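Local coordinates for protein farnesyl diphosphate synthase (Rhodobacter capsulatus, PDB 3M0G) that probably condenses farnesyl diphosphate with isopentenyl diphosphate, using magnesium, to make geranylgeranyl diphosphate for carotenoid and diterpene biosynthesis, at residues Leu95-Val98 and His99-Trp102; Leu25-Gly28 and Asp29-Ala33. All coordinates share one frame; numbering follows the deposited sequence.

Contact 1: Leu95-Val98 and His99-Trp102. Unlike the reference sequence in segment 99-102: Lys100 (reference Arg).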
ATOM      1  N   LEU B  95      -6.575  22.250 -11.709  1.00 15.48           N
ATOM      2  CA  LEU B  95      -5.315  22.614 -11.045  1.00 14.17           C
ATOM      3  C   LEU B  95      -4.201  21.656 -11.461  1.00 11.76           C
ATOM      4  O   LEU B  95      -4.482  20.501 -11.772  1.00 11.70           O
ATOM      5  CB  LEU B  95      -5.475  22.586  -9.527  1.00 14.87           C
ATOM      6  CG  LEU B  95      -6.507  23.544  -8.939  1.00 16.96           C
ATOM      7  CD1 LEU B  95      -7.451  22.774  -8.043  1.00 15.47           C
ATOM      8  CD2 LEU B  95      -5.823  24.692  -8.193  1.00 15.21           C
ATOM      9  N   PRO B  96      -2.935  22.123 -11.451  1.00 10.23           N
ATOM     10  CA  PRO B  96      -1.817  21.261 -11.860  1.00  9.33           C
ATOM     11  C   PRO B  96      -1.788  19.953 -11.071  1.00  8.74           C
ATOM     12  O   PRO B  96      -2.164  19.925  -9.888  1.00  8.44           O
ATOM     13  CB  PRO B  96      -0.588  22.090 -11.506  1.00  9.37           C
ATOM     14  CG  PRO B  96      -1.084  23.519 -11.504  1.00 16.78           C
ATOM     15  CD  PRO B  96      -2.462  23.435 -10.961  1.00  9.68           C
ATOM     16  N   THR B  97      -1.353  18.881 -11.717  1.00  8.40           N
ATOM     17  CA  THR B  97      -1.305  17.585 -11.048  1.00  8.58           C
ATOM     18  C   THR B  97      -0.065  17.517 -10.176  1.00  8.77           C
ATOM     19  O   THR B  97       0.769  18.431 -10.197  1.00  9.06           O
ATOM     20  CB  THR B  97      -1.337  16.400 -12.048  1.00  8.51           C
ATOM     21  OG1 THR B  97      -0.388  16.632 -13.095  1.00 11.39           O
ATOM     22  CG2 THR B  97      -2.733  16.238 -12.636  1.00 12.05           C
ATOM     23  N   VAL B  98       0.057  16.452  -9.388  1.00  8.62           N
ATOM     24  CA  VAL B  98       1.200  16.343  -8.479  1.00  7.91           C
ATOM     25  C   VAL B  98       2.502  16.264  -9.261  1.00  8.97           C
ATOM     26  O   VAL B  98       3.473  16.948  -8.930  1.00 10.01           O
ATOM     27  CB  VAL B  98       1.081  15.160  -7.525  1.00  6.23           C
ATOM     28  CG1 VAL B  98       2.426  14.891  -6.834  1.00 11.74           C
ATOM     29  CG2 VAL B  98       0.001  15.443  -6.493  1.00 12.16           C
ATOM     30  N   HIS B  99       2.513  15.430 -10.296  1.00  8.60           N
ATOM     31  CA  HIS B  99       3.712  15.222 -11.096  1.00  8.78           C
ATOM     32  C   HIS B  99       4.103  16.509 -11.865  1.00  8.66           C
ATOM     33  O   HIS B  99       5.279  16.729 -12.128  1.00  9.29           O
ATOM     34  CB  HIS B  99       3.567  14.004 -12.006  1.00  8.81           C
ATOM     35  CG  HIS B  99       2.928  14.298 -13.325  1.00  9.09           C
ATOM     36  ND1 HIS B  99       1.568  14.225 -13.531  1.00  9.41           N
ATOM     37  CD2 HIS B  99       3.471  14.650 -14.513  1.00  9.19           C
ATOM     38  CE1 HIS B  99       1.299  14.534 -14.786  1.00  8.86           C
ATOM     39  NE2 HIS B  99       2.437  14.794 -15.402  1.00  9.32           N
ATOM     40  N   LYS B 100       3.126  17.350 -12.192  1.00  8.20           N
ATOM     41  CA  LYS B 100       3.408  18.665 -12.795  1.00  8.37           C
ATOM     42  C   LYS B 100       3.885  19.712 -11.785  1.00  8.56           C
ATOM     43  O   LYS B 100       4.761  20.503 -12.093  1.00  8.91           O
ATOM     44  CB  LYS B 100       2.197  19.205 -13.573  1.00  8.65           C
ATOM     45  CG  LYS B 100       1.780  18.340 -14.747  1.00  2.00           C
ATOM     46  CD  LYS B 100       2.850  18.306 -15.835  1.00  9.08           C
ATOM     47  CE  LYS B 100       2.706  19.502 -16.773  1.00  2.31           C
ATOM     48  NZ  LYS B 100       3.355  19.254 -18.093  1.00 10.34           N
ATOM     49  N   LYS B 101       3.292  19.729 -10.594  1.00  9.48           N
ATOM     50  CA  LYS B 101       3.647  20.712  -9.555  1.00 10.13           C
ATOM     51  C   LYS B 101       4.970  20.382  -8.845  1.00 10.56           C
ATOM     52  O   LYS B 101       5.698  21.289  -8.421  1.00 11.21           O
ATOM     53  CB  LYS B 101       2.485  20.880  -8.559  1.00 11.22           C
ATOM     54  CG  LYS B 101       2.695  21.951  -7.481  1.00 24.75           C
ATOM     55  CD  LYS B 101       1.421  22.224  -6.686  1.00 12.43           C
ATOM     56  CE  LYS B 101       1.694  23.134  -5.488  1.00 25.37           C
ATOM     57  NZ  LYS B 101       1.970  24.555  -5.882  1.00 13.01           N
ATOM     58  N   TRP B 102       5.290  19.097  -8.707  1.00 10.23           N
ATOM     59  CA  TRP B 102       6.616  18.721  -8.213  1.00  9.56           C
ATOM     60  C   TRP B 102       7.448  18.091  -9.346  1.00  9.70           C
ATOM     61  O   TRP B 102       8.020  18.801 -10.179  1.00 10.23           O
ATOM     62  CB  TRP B 102       6.494  17.833  -6.964  1.00  8.53           C
ATOM     63  CG  TRP B 102       6.040  18.594  -5.718  1.00  7.50           C
ATOM     64  CD1 TRP B 102       6.844  19.151  -4.761  1.00  8.43           C
ATOM     65  CD2 TRP B 102       4.687  18.908  -5.331  1.00  7.61           C
ATOM     66  NE1 TRP B 102       6.079  19.768  -3.795  1.00  7.12           N
ATOM     67  CE2 TRP B 102       4.753  19.635  -4.122  1.00  8.34           C
ATOM     68  CE3 TRP B 102       3.428  18.632  -5.883  1.00  8.35           C
ATOM     69  CZ2 TRP B 102       3.604  20.089  -3.449  1.00  6.85           C
ATOM     70  CZ3 TRP B 102       2.278  19.084  -5.208  1.00  6.73           C
ATOM     71  CH2 TRP B 102       2.385  19.815  -4.011  1.00  8.80           C
TER
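Lys101 N donates to Thr97 O at 2.9 Å, and Trp102 N donates to Val98 O at 2.8 Å (N-H...O angle 165°). These are successive i to i+4 bonds of the short helix 98-101, with Thr97 at its N-cap position. Val98 O also lies at the edge of the indole, near its plane, 3.5 Å from Trp102 CE3.

Thr97 and His99 point the same way, side by side. Thr97 OG1 is hydrogen-bonded to Asp89 O and lies 3.1 Å from His99 ND1. Lys100 CG comes within 3.2 Å of Thr97 OG1 and lies over one face of the His99 imidazole, near the rim.

Val98 CG1 is anti to the backbone N (chi1 167°), which carries it along the helix to 4.0 Å from Trp102 CE3. The indole takes Lys101 CG over one face, and Tyr36 of helix 29-37 meets it edge-to-face.

Thr97 touches Asp82 and His99 touches Pro84, so the turn packs beside the family's DDxxxxD motif, which in relatives binds diphosphate through magnesium. The chain passes from strand 95-96 into one helical turn, held by the two backbone bonds. The Thr97 hydroxyl ties the helix start to the loop before strand 91-92.

Contact 2: Leu25-Gly28 and Asp29-Ala33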
ATOM      1  N   LEU B  25       2.799  13.947   9.876  1.00 17.42           N
ATOM      2  CA  LEU B  25       3.947  13.399   9.148  1.00 17.00           C
ATOM      3  C   LEU B  25       5.094  14.427   9.101  1.00 17.18           C
ATOM      4  O   LEU B  25       4.842  15.623   9.232  1.00 16.76           O
ATOM      5  CB  LEU B  25       3.514  12.983   7.738  1.00 16.49           C
ATOM      6  CG  LEU B  25       2.314  12.010   7.626  1.00  9.66           C
ATOM      7  CD1 LEU B  25       1.936  11.773   6.164  1.00 15.88           C
ATOM      8  CD2 LEU B  25       2.558  10.677   8.339  1.00 15.98           C
ATOM      9  N   PRO B  26       6.357  13.967   8.959  1.00 17.81           N
ATOM     10  CA  PRO B  26       7.432  14.970   8.914  1.00 18.31           C
ATOM     11  C   PRO B  26       7.304  15.939   7.728  1.00 17.94           C
ATOM     12  O   PRO B  26       6.787  15.567   6.671  1.00 17.73           O
ATOM     13  CB  PRO B  26       8.719  14.134   8.818  1.00 18.44           C
ATOM     14  CG  PRO B  26       8.299  12.723   8.621  1.00  6.24           C
ATOM     15  CD  PRO B  26       6.881  12.598   9.090  1.00 18.03           C
ATOM     16  N   ALA B  27       7.777  17.170   7.923  1.00 17.40           N
ATOM     17  CA  ALA B  27       7.725  18.225   6.906  1.00 16.49           C
ATOM     18  C   ALA B  27       8.517  17.856   5.655  1.00 15.70           C
ATOM     19  O   ALA B  27       9.429  17.031   5.717  1.00 15.75           O
ATOM     20  CB  ALA B  27       8.246  19.546   7.492  1.00 16.29           C
ATOM     21  N   GLY B  28       8.164  18.467   4.528  1.00 14.92           N
ATOM     22  CA  GLY B  28       8.902  18.276   3.279  1.00 14.27           C
ATOM     23  C   GLY B  28       8.029  18.233   2.040  1.00 13.30           C
ATOM     24  O   GLY B  28       6.803  18.283   2.137  1.00 13.47           O
ATOM     25  N   ASP B  29       8.667  18.133   0.876  1.00 12.66           N
ATOM     26  CA  ASP B  29       7.974  18.056  -0.414  1.00 12.45           C
ATOM     27  C   ASP B  29       7.019  16.858  -0.474  1.00 11.07           C
ATOM     28  O   ASP B  29       5.916  16.951  -1.037  1.00 10.98           O
ATOM     29  CB  ASP B  29       8.996  17.961  -1.558  1.00 14.22           C
ATOM     30  CG  ASP B  29       9.621  19.314  -1.914  1.00 17.15           C
ATOM     31  OD1 ASP B  29      10.866  19.415  -1.955  1.00 15.46           O
ATOM     32  OD2 ASP B  29       8.870  20.275  -2.155  1.00 15.13           O
ATOM     33  N   LEU B  30       7.450  15.742   0.113  1.00 10.11           N
ATOM     34  CA  LEU B  30       6.639  14.528   0.156  1.00  9.21           C
ATOM     35  C   LEU B  30       5.334  14.754   0.924  1.00  8.58           C
ATOM     36  O   LEU B  30       4.275  14.354   0.447  1.00  8.01           O
ATOM     37  CB  LEU B  30       7.423  13.342   0.737  1.00  9.23           C
ATOM     38  CG  LEU B  30       6.644  12.048   1.052  1.00 14.90           C
ATOM     39  CD1 LEU B  30       6.280  11.214  -0.194  1.00  9.90           C
ATOM     40  CD2 LEU B  30       7.393  11.184   2.060  1.00  9.44           C
ATOM     41  N   ARG B  31       5.403  15.411   2.087  1.00  8.51           N
ATOM     42  CA  ARG B  31       4.174  15.733   2.838  1.00  9.85           C
ATOM     43  C   ARG B  31       3.251  16.742   2.137  1.00 10.59           C
ATOM     44  O   ARG B  31       2.024  16.553   2.113  1.00 10.20           O
ATOM     45  CB  ARG B  31       4.468  16.200   4.261  1.00 10.35           C
ATOM     46  CG  ARG B  31       3.198  16.398   5.090  1.00 10.49           C
ATOM     47  CD  ARG B  31       3.525  16.877   6.484  1.00 11.10           C
ATOM     48  NE  ARG B  31       3.833  18.306   6.477  1.00 11.52           N
ATOM     49  CZ  ARG B  31       4.337  18.969   7.506  1.00 10.67           C
ATOM     50  NH1 ARG B  31       4.613  18.338   8.636  1.00 11.55           N
ATOM     51  NH2 ARG B  31       4.579  20.267   7.391  1.00 12.19           N
ATOM     52  N   ASP B  32       3.838  17.805   1.584  1.00 11.29           N
ATOM     53  CA  ASP B  32       3.089  18.799   0.794  1.00 11.88           C
ATOM     54  C   ASP B  32       2.370  18.175  -0.404  1.00 11.40           C
ATOM     55  O   ASP B  32       1.210  18.500  -0.682  1.00 11.05           O
ATOM     56  CB  ASP B  32       4.019  19.903   0.289  1.00 13.06           C
ATOM     57  CG  ASP B  32       4.812  20.551   1.399  1.00 19.87           C
ATOM     58  OD1 ASP B  32       4.302  20.622   2.541  1.00 14.04           O
ATOM     59  OD2 ASP B  32       5.948  20.983   1.128  1.00 14.08           O
ATOM     60  N   ALA B  33       3.081  17.311  -1.122  1.00 10.92           N
ATOM     61  CA  ALA B  33       2.527  16.598  -2.261  1.00 11.20           C
ATOM     62  C   ALA B  33       1.342  15.726  -1.850  1.00 10.64           C
ATOM     63  O   ALA B  33       0.299  15.736  -2.510  1.00  9.99           O
ATOM     64  CB  ALA B  33       3.616  15.766  -2.952  1.00 11.05           C
TER
HETATM   65  O   HOH W   1       6.067  20.502   4.853  1.00 10.30           O
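Arg31 and Gly28 carry this contact, in which the loop after helix 3-23 folds against the first turn of helix 29-37. The Arg31 side chain reaches back along the loop. It leaves the helix fully extended through chi1 and chi2, and then a bend at chi3 (78°) brings the guanidinium round to the backbone of Leu25 to Ala27. There Arg31 NH1 donates to Leu25 O at 2.8 Å. The carbonyl oxygen lies at the guanidinium edge, close to its plane. One face of the same group rests on Ala27, whose CA sits 3.5 Å above the plane and over its centre. Nearer the helix, Arg31 CB passes 3.4 Å from Pro26 O, and Arg31 CD packs 4.1 Å from Leu25 CB.

Gly28 is the N-cap residue, and Asp32 N donates to Gly28 O at 3.1 Å to form the first helical bond across the junction. Gly28 has phi 143°, a backbone conformation that only glycine takes readily. The junction joins helices 3-23 and 29-37 of the all-alpha fold of the polyprenyl synthases.

A water accepts from Gly28 N and donates to Asp32 OD1, each at 2.9 Å. This bridge ties the loop to the Asp32 carboxylate. Leu25 and Pro26 also pack on Ala146 of the second subunit, and Leu30 meets Val150 of that subunit.

Contact 2 comes first along the chain, at the start of helix 29-37. Contact 1 follows where strand 95-96, of the small two-stranded antiparallel sheet, passes into helix 98-101. Their centres are about 15 Å apart, on the same side of the chain's centre, and they touch. The Trp102 indole is the main bridge. Its NE1 makes a weak hydrogen bond to Asp29 OD2, and its CZ2 lies 3.8 Å from Asp32 CB. Helix 104-121 lies beside both and packs on Val98, His99, Leu30 and Ala33. The end of helix 98-101 is thereby packed against the start of helix 29-37. Contact 2 also meets the second subunit, while contact 1 has no neighbour in another chain of the assembly.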